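Local coordinates for putative methyltransferase protein (Bacteroides fragilis, PDB 5BP9) that binds S-adenosyl-L-homocysteine and probably transfers methyl groups from S-adenosylmethionine to an acceptor that is not known, at residues Asp64-Phe69 and Phe229-Lys234; Ser71-Asp76 and Gly225-Arg230; Ala99-Thr104 and Thr163-Met168. One frame throughout, in Å; residues are numbered along the deposited sequence. Where two conformers were deposited one is given.

In the fold
Contacts 1 and 2 belong to the four-stranded antiparallel sheet that lies over the cofactor side of the methyltransferase core, while contact 3 lies in the core itself. Strand 226-233 serves both of the first two: contact 1 pairs its later half with strand 66-69, and contact 2 fastens the loop from strand 66-69 to strand 76-78 onto its earlier half. Their centres are 12 Å apart, the salt bridge from Arg67 NE to Glu75 OE2 (2.7 Å) joins them, and both touch the glycol ETE. Contact 3, centred 28 Å from each, is across the chain's centre. S-adenosyl-L-homocysteine is touched by Met168 of contact 3 and lies about 6 Å from the side chain of Met231 in contact 1.

Contact 1: residues Asp64-Phe69 and Phe229-Lys234; sequences DRLRVF and FRMQYK. With ETE (2-{2-[2-2-(methoxy-ethoxy)-ethoxy]-ethoxy}-ethanol), chain B.
Strand 66-69 and the later part of strand 226-233 form an antiparallel pair at the middle of the small sheet that covers the ligand pocket, their axes 4.6 Å apart at closest approach. Arg67 and Gln232 are a hydrogen-bonded pair, with Arg67 N to Gln232 O at 2.9 Å, and Phe69 and Arg230 form the next, with Phe69 N to Arg230 O at 2.8 Å. Between them Val68 faces Met231 (selenomethionine) as a non-hydrogen-bonded pair.

Val68 and Met231 turn to the pocket. Val68 CG1 touches Phe229 CD1 at 3.5 Å, and one face of the Phe229 ring takes ETE C15. Met231 runs alongside Val68; its CE reaches ETE C13 at 3.6 Å. Phenylalanine and the natural methionine, here with selenium for sulfur, give an apolar wall, on which the polyether probably only marks the pocket.

The other face carries Arg67, Phe69, Arg230 and Gln232. Arg230 lays its guanidinium flat over Phe69 CB, with CZ 3.6 Å from that carbon; chi1 of 63° sets CG between the backbone N and the carbonyl carbon, and the extended chain beyond it rises beside Phe69. Gln232 OE1 sits over a face of the Arg67 guanidinium, too poorly angled to hydrogen-bond with it; NE2 instead donates to Lys234 O.

At the Asp64 end of the pair Tyr233, with CG anti to its backbone N (chi1 -179°), brings its ring edge-on to Asp64 O, and its hydroxyl to Asp64 N, which donates to OH at 3.0 Å. The hydroxyl also hydrogen-bonds Asp56, which forms a salt bridge with Lys234. The sheet therefore has two chemistries: an apolar patch of Val68, Phe229 and Met231 against the glycol, and a polar face where Arg230 packs on Phe69 CB and Arg67 is held by Glu75 and a water on NH1.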
loop_
_atom_site.group_PDB
_atom_site.type_symbol
_atom_site.label_atom_id
_atom_site.label_comp_id
_atom_site.label_asym_id
_atom_site.label_seq_id
_atom_site.Cartn_x
_atom_site.Cartn_y
_atom_site.Cartn_z
ATOM N N ASP A 64 -9.102 -20.526 -3.705
ATOM C CA ASP A 64 -10.284 -20.026 -4.381
ATOM C C ASP A 64 -9.943 -18.563 -4.799
ATOM O O ASP A 64 -8.804 -18.069 -4.634
ATOM C CB ASP A 64 -11.510 -20.137 -3.437
ATOM C CG ASP A 64 -12.870 -19.874 -4.117
ATOM O OD1 ASP A 64 -12.942 -19.710 -5.372
ATOM O OD2 ASP A 64 -13.897 -19.793 -3.390
ATOM N N ARG A 65 -10.911 -17.878 -5.377
ATOM C CA ARG A 65 -10.700 -16.535 -5.859
ATOM C C ARG A 65 -10.952 -15.506 -4.760
ATOM O O ARG A 65 -11.879 -15.627 -3.959
ATOM C CB ARG A 65 -11.607 -16.256 -7.042
ATOM C CG ARG A 65 -11.471 -17.230 -8.195
ATOM C CD ARG A 65 -10.059 -17.425 -8.694
ATOM N NE ARG A 65 -9.988 -18.422 -9.767
ATOM C CZ ARG A 65 -10.247 -18.213 -11.056
ATOM N NH1 ARG A 65 -10.622 -17.019 -11.528
ATOM N NH2 ARG A 65 -10.118 -19.231 -11.903
ATOM N N LEU A 66 -10.095 -14.500 -4.738
ATOM C CA LEU A 66 -10.266 -13.343 -3.866
ATOM C C LEU A 66 -11.131 -12.336 -4.615
ATOM O O LEU A 66 -10.693 -11.733 -5.576
ATOM C CB LEU A 66 -8.903 -12.758 -3.470
ATOM C CG LEU A 66 -8.922 -11.511 -2.584
ATOM C CD1 LEU A 66 -9.660 -11.762 -1.258
ATOM C CD2 LEU A 66 -7.482 -11.047 -2.376
ATOM N N ARG A 67 -12.340 -12.126 -4.116
ATOM C CA ARG A 67 -13.354 -11.323 -4.794
ATOM C C ARG A 67 -13.339 -9.907 -4.217
ATOM O O ARG A 67 -13.202 -9.747 -2.990
ATOM C CB ARG A 67 -14.729 -11.954 -4.622
ATOM C CG ARG A 67 -14.802 -13.373 -5.200
ATOM C CD ARG A 67 -16.008 -14.164 -4.737
ATOM N NE ARG A 67 -17.252 -13.608 -5.259
ATOM C CZ ARG A 67 -18.466 -14.038 -4.910
ATOM N NH1 ARG A 67 -18.606 -15.019 -4.015
ATOM N NH2 ARG A 67 -19.541 -13.456 -5.434
ATOM N N VAL A 68 -13.526 -8.911 -5.099
ATOM C CA VAL A 68 -13.497 -7.491 -4.717
ATOM C C VAL A 68 -14.751 -6.804 -5.216
ATOM O O VAL A 68 -15.051 -6.852 -6.415
ATOM C CB VAL A 68 -12.299 -6.737 -5.329
ATOM C CG1 VAL A 68 -12.173 -5.339 -4.739
ATOM C CG2 VAL A 68 -11.007 -7.479 -5.091
ATOM N N PHE A 69 -15.455 -6.168 -4.289
ATOM C CA PHE A 69 -16.677 -5.416 -4.557
ATOM C C PHE A 69 -16.414 -3.933 -4.301
ATOM O O PHE A 69 -15.500 -3.579 -3.574
ATOM C CB PHE A 69 -17.831 -5.892 -3.673
ATOM C CG PHE A 69 -18.171 -7.351 -3.802
ATOM C CD1 PHE A 69 -17.495 -8.302 -3.056
ATOM C CD2 PHE A 69 -19.241 -7.757 -4.584
ATOM C CE1 PHE A 69 -17.815 -9.645 -3.143
ATOM C CE2 PHE A 69 -19.581 -9.094 -4.652
ATOM C CZ PHE A 69 -18.846 -10.036 -3.950
ATOM N N PHE A 229 -13.870 -0.198 -1.398
ATOM C CA PHE A 229 -13.828 -1.612 -1.734
ATOM C C PHE A 229 -14.264 -2.465 -0.539
ATOM O O PHE A 229 -14.290 -2.015 0.588
ATOM C CB PHE A 229 -12.412 -2.020 -2.134
ATOM C CG PHE A 229 -11.943 -1.460 -3.446
ATOM C CD1 PHE A 229 -12.526 -1.872 -4.636
ATOM C CD2 PHE A 229 -10.863 -0.616 -3.509
ATOM C CE1 PHE A 229 -12.069 -1.429 -5.849
ATOM C CE2 PHE A 229 -10.401 -0.160 -4.724
ATOM C CZ PHE A 229 -11.003 -0.558 -5.894
ATOM N N ARG A 230 -14.553 -3.734 -0.822
ATOM C CA ARG A 230 -14.769 -4.747 0.199
ATOM C C ARG A 230 -14.419 -6.078 -0.449
ATOM O O ARG A 230 -14.698 -6.278 -1.615
ATOM C CB ARG A 230 -16.211 -4.729 0.765
ATOM C CG ARG A 230 -17.282 -5.029 -0.223
ATOM C CD ARG A 230 -18.661 -4.801 0.372
ATOM N NE ARG A 230 -19.711 -5.057 -0.613
ATOM C CZ ARG A 230 -20.130 -4.201 -1.556
ATOM N NH1 ARG A 230 -19.582 -2.974 -1.707
ATOM N NH2 ARG A 230 -21.118 -4.583 -2.372
HETATM N N MSE A 231 -13.803 -6.968 0.311
HETATM C CA MSE A 231 -13.311 -8.241 -0.238
HETATM C C MSE A 231 -13.969 -9.407 0.425
HETATM O O MSE A 231 -14.449 -9.333 1.583
HETATM C CB MSE A 231 -11.793 -8.315 -0.089
HETATM C CG MSE A 231 -11.121 -7.277 -0.990
HETATM SE SE MSE A 231 -9.157 -7.396 -0.824
HETATM C CE MSE A 231 -8.947 -6.823 1.043
ATOM N N GLN A 232 -14.062 -10.489 -0.347
ATOM C CA GLN A 232 -14.612 -11.757 0.132
ATOM C C GLN A 232 -13.709 -12.898 -0.342
ATOM O O GLN A 232 -13.285 -12.892 -1.477
ATOM C CB GLN A 232 -16.042 -11.965 -0.374
ATOM C CG GLN A 232 -16.619 -13.330 -0.000
ATOM C CD GLN A 232 -17.942 -13.618 -0.639
ATOM O OE1 GLN A 232 -18.507 -12.795 -1.339
ATOM N NE2 GLN A 232 -18.436 -14.823 -0.414
ATOM N N TYR A 233 -13.443 -13.858 0.542
ATOM C CA TYR A 233 -12.684 -15.065 0.191
ATOM C C TYR A 233 -13.393 -16.236 0.825
ATOM O O TYR A 233 -13.509 -16.284 2.045
ATOM C CB TYR A 233 -11.235 -14.995 0.696
ATOM C CG TYR A 233 -10.446 -16.227 0.305
ATOM C CD1 TYR A 233 -10.104 -16.452 -1.020
ATOM C CD2 TYR A 233 -10.121 -17.203 1.246
ATOM C CE1 TYR A 233 -9.420 -17.618 -1.400
ATOM C CE2 TYR A 233 -9.453 -18.375 0.873
ATOM C CZ TYR A 233 -9.088 -18.563 -0.453
ATOM O OH TYR A 233 -8.446 -19.700 -0.897
ATOM N N LYS A 234 -13.903 -17.166 -0.007
ATOM C CA LYS A 234 -14.729 -18.272 0.492
ATOM C C LYS A 234 -15.883 -17.634 1.287
ATOM O O LYS A 234 -16.588 -16.809 0.713
ATOM C CB LYS A 234 -13.870 -19.294 1.258
ATOM C CG LYS A 234 -12.809 -19.929 0.368
ATOM C CD LYS A 234 -12.077 -21.027 1.094
ATOM C CE LYS A 234 -11.106 -21.770 0.202
ATOM N NZ LYS A 234 -10.332 -22.794 0.958
HETATM O OH2 ETE B . -8.494 -2.305 5.439
HETATM C C12 ETE B . -8.281 -3.402 4.556
HETATM C C22 ETE B . -7.530 -2.834 3.368
HETATM O OH3 ETE B . -7.159 -3.866 2.463
HETATM C C13 ETE B . -6.575 -4.314 0.167
HETATM C C23 ETE B . -6.499 -3.324 1.319
HETATM O OH4 ETE B . -5.940 -3.771 -0.992
HETATM C C14 ETE B . -7.504 -3.116 -2.688
HETATM C C24 ETE B . -6.512 -4.179 -2.238
HETATM O OH5 ETE B . -8.313 -3.616 -3.751
HETATM C C15 ETE B . -8.608 -3.388 -6.149
HETATM C C25 ETE B . -7.634 -3.673 -5.013
HETATM O OH6 ETE B . -8.260 -4.179 -7.290
HETATM C C26 ETE B . -9.365 -4.489 -8.138
HETATM O O HOH W 1 -13.960 -17.006 -2.895
HETATM O O HOH W 2 -16.685 -16.544 -2.542
HETATM O O HOH W 3 -20.909 -16.290 -1.820
#

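Contact 2: residues Ser71-Asp76 and Gly225-Arg230; sequences SQFDED and GEIDFR. With ETE (2-{2-[2-2-(methoxy-ethoxy)-ethoxy]-ethoxy}-ethanol), chain B.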
loop_
_atom_site.group_PDB
_atom_site.type_symbol
_atom_site.label_atom_id
_atom_site.label_comp_id
_atom_site.label_asym_id
_atom_site.label_seq_id
_atom_site.Cartn_x
_atom_site.Cartn_y
_atom_site.Cartn_z
ATOM N N SER A 71 -18.608 0.226 -4.359
ATOM C CA SER A 71 -19.796 1.024 -4.694
ATOM C C SER A 71 -19.681 1.679 -6.084
ATOM O O SER A 71 -20.704 2.049 -6.657
ATOM C CB SER A 71 -20.086 2.080 -3.629
ATOM O OG SER A 71 -19.194 3.159 -3.731
ATOM N N GLN A 72 -18.456 1.795 -6.623
ATOM C CA GLN A 72 -18.169 2.497 -7.892
ATOM C C GLN A 72 -17.937 1.564 -9.093
ATOM O O GLN A 72 -18.122 1.964 -10.235
ATOM C CB GLN A 72 -16.924 3.383 -7.746
ATOM C CG GLN A 72 -17.043 4.532 -6.740
ATOM C CD GLN A 72 -16.604 4.176 -5.305
ATOM O OE1 GLN A 72 -15.938 3.160 -5.046
ATOM N NE2 GLN A 72 -16.976 5.025 -4.371
ATOM N N PHE A 73 -17.495 0.337 -8.825
ATOM C CA PHE A 73 -17.070 -0.606 -9.868
ATOM C C PHE A 73 -17.782 -1.950 -9.718
ATOM O O PHE A 73 -18.195 -2.310 -8.618
ATOM C CB PHE A 73 -15.556 -0.805 -9.778
ATOM C CG PHE A 73 -14.774 0.445 -10.009
ATOM C CD1 PHE A 73 -14.741 1.032 -11.274
ATOM C CD2 PHE A 73 -14.097 1.069 -8.960
ATOM C CE1 PHE A 73 -14.028 2.212 -11.494
ATOM C CE2 PHE A 73 -13.380 2.243 -9.177
ATOM C CZ PHE A 73 -13.351 2.819 -10.444
ATOM N N ASP A 74 -17.933 -2.677 -10.826
ATOM C CA ASP A 74 -18.552 -4.008 -10.794
ATOM C C ASP A 74 -17.618 -4.990 -10.095
ATOM O O ASP A 74 -16.405 -4.749 -10.010
ATOM C CB ASP A 74 -18.838 -4.549 -12.196
ATOM C CG ASP A 74 -19.749 -3.660 -12.989
ATOM O OD1 ASP A 74 -20.642 -3.026 -12.386
ATOM O OD2 ASP A 74 -19.558 -3.603 -14.218
ATOM N N GLU A 75 -18.186 -6.120 -9.668
ATOM C CA GLU A 75 -17.428 -7.156 -8.967
ATOM C C GLU A 75 -16.258 -7.645 -9.832
ATOM O O GLU A 75 -16.410 -7.828 -11.056
ATOM C CB GLU A 75 -18.352 -8.319 -8.580
ATOM C CG GLU A 75 -17.663 -9.435 -7.800
ATOM C CD GLU A 75 -18.607 -10.556 -7.409
ATOM O OE1 GLU A 75 -19.829 -10.419 -7.609
ATOM O OE2 GLU A 75 -18.118 -11.582 -6.890
ATOM N N ASP A 76 -15.111 -7.865 -9.200
ATOM C CA ASP A 76 -13.919 -8.361 -9.872
ATOM C C ASP A 76 -13.192 -9.325 -8.945
ATOM O O ASP A 76 -13.698 -9.658 -7.879
ATOM C CB ASP A 76 -12.985 -7.200 -10.254
ATOM C CG ASP A 76 -12.185 -7.476 -11.540
ATOM O OD1 ASP A 76 -11.894 -8.663 -11.869
ATOM O OD2 ASP A 76 -11.835 -6.499 -12.220
ATOM N N GLY A 225 -10.804 9.918 -7.104
ATOM C CA GLY A 225 -9.912 8.848 -6.655
ATOM C C GLY A 225 -10.261 8.260 -5.291
ATOM O O GLY A 225 -9.623 7.288 -4.868
ATOM N N GLU A 226 -11.258 8.828 -4.603
ATOM C CA GLU A 226 -11.732 8.282 -3.313
ATOM C C GLU A 226 -12.730 7.143 -3.591
ATOM O O GLU A 226 -13.946 7.380 -3.759
ATOM C CB GLU A 226 -12.349 9.388 -2.442
ATOM C CG GLU A 226 -11.304 10.387 -1.937
ATOM C CD GLU A 226 -11.863 11.502 -1.103
ATOM O OE1 GLU A 226 -13.078 11.784 -1.182
ATOM O OE2 GLU A 226 -11.080 12.130 -0.384
ATOM N N ILE A 227 -12.182 5.932 -3.675
ATOM C CA ILE A 227 -12.909 4.696 -4.011
ATOM C C ILE A 227 -13.158 3.947 -2.699
ATOM O O ILE A 227 -12.446 4.120 -1.722
ATOM C CB ILE A 227 -12.031 3.804 -4.964
ATOM C CG1 ILE A 227 -11.665 4.567 -6.236
ATOM C CG2 ILE A 227 -12.707 2.489 -5.362
ATOM C CD1 ILE A 227 -12.848 5.171 -6.938
ATOM N N ASP A 228 -14.166 3.096 -2.687
ATOM C CA ASP A 228 -14.315 2.112 -1.635
ATOM C C ASP A 228 -14.369 0.719 -2.202
ATOM O O ASP A 228 -14.832 0.488 -3.327
ATOM C CB ASP A 228 -15.536 2.376 -0.782
ATOM C CG ASP A 228 -16.809 2.330 -1.575
ATOM O OD1 ASP A 228 -17.361 1.226 -1.810
ATOM O OD2 ASP A 228 -17.226 3.418 -2.002
ATOM N N PHE A 229 -13.870 -0.198 -1.398
ATOM C CA PHE A 229 -13.828 -1.612 -1.734
ATOM C C PHE A 229 -14.264 -2.465 -0.539
ATOM O O PHE A 229 -14.290 -2.015 0.588
ATOM C CB PHE A 229 -12.412 -2.020 -2.134
ATOM C CG PHE A 229 -11.943 -1.460 -3.446
ATOM C CD1 PHE A 229 -12.526 -1.872 -4.636
ATOM C CD2 PHE A 229 -10.863 -0.616 -3.509
ATOM C CE1 PHE A 229 -12.069 -1.429 -5.849
ATOM C CE2 PHE A 229 -10.401 -0.160 -4.724
ATOM C CZ PHE A 229 -11.003 -0.558 -5.894
ATOM N N ARG A 230 -14.553 -3.734 -0.822
ATOM C CA ARG A 230 -14.769 -4.747 0.199
ATOM C C ARG A 230 -14.419 -6.078 -0.449
ATOM O O ARG A 230 -14.698 -6.278 -1.615
ATOM C CB ARG A 230 -16.211 -4.729 0.765
ATOM C CG ARG A 230 -17.282 -5.029 -0.223
ATOM C CD ARG A 230 -18.661 -4.801 0.372
ATOM N NE ARG A 230 -19.711 -5.057 -0.613
ATOM C CZ ARG A 230 -20.130 -4.201 -1.556
ATOM N NH1 ARG A 230 -19.582 -2.974 -1.707
ATOM N NH2 ARG A 230 -21.118 -4.583 -2.372
HETATM O OH2 ETE B . -8.494 -2.305 5.439
HETATM C C12 ETE B . -8.281 -3.402 4.556
HETATM C C22 ETE B . -7.530 -2.834 3.368
HETATM O OH3 ETE B . -7.159 -3.866 2.463
HETATM C C13 ETE B . -6.575 -4.314 0.167
HETATM C C23 ETE B . -6.499 -3.324 1.319
HETATM O OH4 ETE B . -5.940 -3.771 -0.992
HETATM C C14 ETE B . -7.504 -3.116 -2.688
HETATM C C24 ETE B . -6.512 -4.179 -2.238
HETATM O OH5 ETE B . -8.313 -3.616 -3.751
HETATM C C15 ETE B . -8.608 -3.388 -6.149
HETATM C C25 ETE B . -7.634 -3.673 -5.013
HETATM O OH6 ETE B . -8.260 -4.179 -7.290
HETATM C C26 ETE B . -9.365 -4.489 -8.138
#
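Asp228 receives the loop residues Ser71 and Gln72. With chi1 at 61° its CG is tucked back over its own main chain, which points the carboxylate at the loop, CG lying 3.3 Å from Ser71 OG. OD1 then accepts the backbone N of Ser71 at 3.0 Å, on the syn side but tilted out of the carboxylate plane. OD2 takes two donors: Ser71 OG, at 2.6 Å on the syn lone pair, and Gln72 NE2, which comes from above the plane at 2.9 Å in a bent bond (N-H...O 134°).

Gln72 completes the exchange. Its chain bends at chi2 (90°), folding the amide back over the strand so that OE1 accepts Asp228 N at 3.0 Å, nearly straight, while NE2 gives to OD2. One amide thus grips both the backbone and the side chain of the same residue, a task for which glutamine, donor and acceptor together, is well suited. Three donors on the carboxylate would be expected to favour its charged form.

Beside this polar knot Phe73 sets CE2 against Ile227 CD1 at 3.7 Å, and Ile227 CG2 backs the face of the Phe229 ring opposite the one that meets ETE. Ser70 OG, bonded to Asp228 O and Gln72 N, adds a further tie. This is a beta-hairpin connection between antiparallel neighbours 66-69 and 76-78, tied by Asp228 to strand 226-233, next to 66-69 on its other side.

Contact 3: residues Ala99-Thr104 and Thr163-Met168; sequences AMATGT and TILMLM. With SAH (S-adenosyl-L-homocysteine), chain D.
One threonine hydroxyl, that of Thr163, gathers the turn that leaves helix 92-100. Thr163 OG1 donates to Thr102 O at 2.8 Å, in the carbonyl plane and on a lone pair, and it accepts from two waters, the first of which also donates to Met100 O at 2.9 Å. Chi1 of -49° turns OG1 anti to the carbonyl carbon and toward the turn, while the methyl CG2 faces Ala101, 4.1 Å from its CB. A threonine fits here because its two branches serve the two needs at once: the hydroxyl for the backbone and the methyl for the small, buried alanine.

Beyond Thr102, Thr163 N donates to Thr104 O at 3.2 Å, and Thr104 OG1 is held by Glu125. Leu165 CD2 continues the apolar side at 4.3 Å from Ala101 CB.

At the far end of the same segment Met168 CB, a selenomethionine carbon, lies 3.2 Å from O of S-adenosyl-L-homocysteine. The contact thus joins the end of helix 92-100 to the beginning of strand 104-108 and the early part of its parallel neighbour 161-166 in the Rossmann-like sheet, with Leu198 of strand 195-202 packing on Thr163 and Leu165.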
loop_
_atom_site.group_PDB
_atom_site.type_symbol
_atom_site.label_atom_id
_atom_site.label_comp_id
_atom_site.label_asym_id
_atom_site.label_seq_id
_atom_site.Cartn_x
_atom_site.Cartn_y
_atom_site.Cartn_z
ATOM N N ALA A 99 14.799 -0.952 -6.123
ATOM C CA ALA A 99 16.190 -0.664 -6.465
ATOM C C ALA A 99 16.713 0.632 -5.839
ATOM O O ALA A 99 17.921 0.742 -5.531
ATOM C CB ALA A 99 16.341 -0.649 -7.976
HETATM N N MSE A 100 15.809 1.594 -5.634
HETATM C CA MSE A 100 16.130 2.899 -5.056
HETATM C C MSE A 100 16.134 2.917 -3.542
HETATM O O MSE A 100 16.662 3.842 -2.948
HETATM C CB MSE A 100 15.074 3.941 -5.473
HETATM C CG MSE A 100 15.260 4.353 -6.899
HETATM SE SE MSE A 100 13.642 5.378 -7.326
HETATM C CE MSE A 100 14.139 6.935 -6.270
ATOM N N ALA A 101 15.538 1.898 -2.920
ATOM C CA ALA A 101 15.364 1.853 -1.494
ATOM C C ALA A 101 16.697 1.618 -0.811
ATOM O O ALA A 101 17.411 0.668 -1.144
ATOM C CB ALA A 101 14.386 0.759 -1.117
ATOM N N THR A 102 17.003 2.470 0.169
ATOM C CA THR A 102 18.259 2.373 0.897
ATOM C C THR A 102 18.067 2.513 2.389
ATOM O O THR A 102 17.031 2.974 2.878
ATOM C CB THR A 102 19.307 3.422 0.425
ATOM O OG1 THR A 102 18.910 4.760 0.764
ATOM C CG2 THR A 102 19.520 3.327 -1.064
ATOM N N GLY A 103 19.106 2.127 3.119
ATOM C CA GLY A 103 19.112 2.282 4.576
ATOM C C GLY A 103 18.084 1.379 5.247
ATOM O O GLY A 103 17.767 0.286 4.773
ATOM N N THR A 104 17.535 1.873 6.343
ATOM C CA THR A 104 16.527 1.130 7.065
ATOM C C THR A 104 15.185 1.417 6.403
ATOM O O THR A 104 14.772 2.568 6.288
ATOM C CB THR A 104 16.506 1.509 8.538
ATOM O OG1 THR A 104 17.815 1.278 9.104
ATOM C CG2 THR A 104 15.488 0.659 9.291
ATOM N N THR A 163 13.975 4.926 4.250
ATOM C CA THR A 163 13.050 4.779 3.105
ATOM C C THR A 163 11.754 4.156 3.612
ATOM O O THR A 163 11.783 3.156 4.336
ATOM C CB THR A 163 13.620 3.888 1.987
ATOM O OG1 THR A 163 14.947 4.300 1.653
ATOM C CG2 THR A 163 12.784 3.998 0.722
ATOM N N ILE A 164 10.641 4.777 3.246
ATOM C CA ILE A 164 9.304 4.240 3.517
ATOM C C ILE A 164 8.663 3.882 2.175
ATOM O O ILE A 164 8.517 4.743 1.308
ATOM C CB ILE A 164 8.447 5.229 4.310
ATOM C CG1 ILE A 164 9.138 5.522 5.677
ATOM C CG2 ILE A 164 7.035 4.659 4.493
ATOM C CD1 ILE A 164 8.406 6.515 6.562
ATOM N N LEU A 165 8.325 2.599 2.006
ATOM C CA LEU A 165 7.764 2.086 0.750
ATOM C C LEU A 165 6.265 1.907 0.872
ATOM O O LEU A 165 5.798 1.192 1.746
ATOM C CB LEU A 165 8.375 0.733 0.376
ATOM C CG LEU A 165 9.858 0.683 0.077
ATOM C CD1 LEU A 165 10.274 -0.752 -0.201
ATOM C CD2 LEU A 165 10.176 1.573 -1.113
HETATM N N MSE A 166 5.529 2.584 -0.018
HETATM C CA MSE A 166 4.079 2.420 -0.115
HETATM C C MSE A 166 3.768 2.085 -1.538
HETATM O O MSE A 166 3.611 2.969 -2.403
HETATM C CB MSE A 166 3.467 3.697 0.359
HETATM C CG MSE A 166 3.778 3.841 1.841
HETATM SE SE MSE A 166 3.055 5.506 2.551
HETATM C CE MSE A 166 1.220 4.813 2.832
ATOM N N LEU A 167 3.715 0.778 -1.798
ATOM C CA LEU A 167 3.625 0.243 -3.166
ATOM C C LEU A 167 2.340 -0.552 -3.408
ATOM O O LEU A 167 1.728 -1.029 -2.472
ATOM C CB LEU A 167 4.845 -0.614 -3.450
ATOM C CG LEU A 167 6.194 0.105 -3.341
ATOM C CD1 LEU A 167 7.319 -0.904 -3.582
ATOM C CD2 LEU A 167 6.314 1.285 -4.282
HETATM N N MSE A 168 2.002 -0.680 -4.689
HETATM C CA MSE A 168 0.774 -1.312 -5.164
HETATM C C MSE A 168 -0.393 -0.409 -4.812
HETATM O O MSE A 168 -1.261 -0.737 -3.972
HETATM C CB MSE A 168 0.635 -2.740 -4.654
HETATM C CG MSE A 168 -0.173 -3.570 -5.644
HETATM SE SE MSE A 168 -1.971 -2.783 -5.857
HETATM C CE MSE A 168 -2.543 -3.976 -7.317
HETATM N N SAH D . 2.072 -4.276 -0.641
HETATM C CA SAH D . 1.386 -5.596 -0.919
HETATM C CB SAH D . -0.109 -5.618 -0.568
HETATM C CG SAH D . -0.957 -4.493 -1.163
HETATM S SD SAH D . -2.632 -4.612 -0.604
HETATM C C SAH D . 1.543 -5.978 -2.365
HETATM O O SAH D . 2.079 -5.219 -3.165
HETATM O OXT SAH D . 1.150 -7.055 -2.811
HETATM C "C5'" SAH D . -2.661 -3.437 0.725
HETATM C "C4'" SAH D . -2.185 -4.028 2.046
HETATM O "O4'" SAH D . -2.164 -2.969 3.027
HETATM C "C3'" SAH D . -3.050 -5.134 2.646
HETATM O "O3'" SAH D . -2.228 -6.278 2.973
HETATM C "C2'" SAH D . -3.687 -4.487 3.871
HETATM O "O2'" SAH D . -4.041 -5.372 4.917
HETATM C "C1'" SAH D . -2.643 -3.475 4.282
HETATM N N9 SAH D . -3.091 -2.325 5.083
HETATM C C8 SAH D . -4.219 -1.615 4.908
HETATM N N7 SAH D . -4.346 -0.605 5.714
HETATM C C5 SAH D . -3.192 -0.636 6.472
HETATM C C6 SAH D . -2.705 0.162 7.516
HETATM N N6 SAH D . -3.365 1.232 7.991
HETATM N N1 SAH D . -1.500 -0.156 8.067
HETATM C C2 SAH D . -0.840 -1.235 7.595
HETATM N N3 SAH D . -1.214 -2.060 6.601
HETATM C C4 SAH D . -2.410 -1.719 6.080
HETATM O O HOH W 4 15.357 5.811 -1.242
HETATM O O HOH W 5 16.398 7.058 1.239
#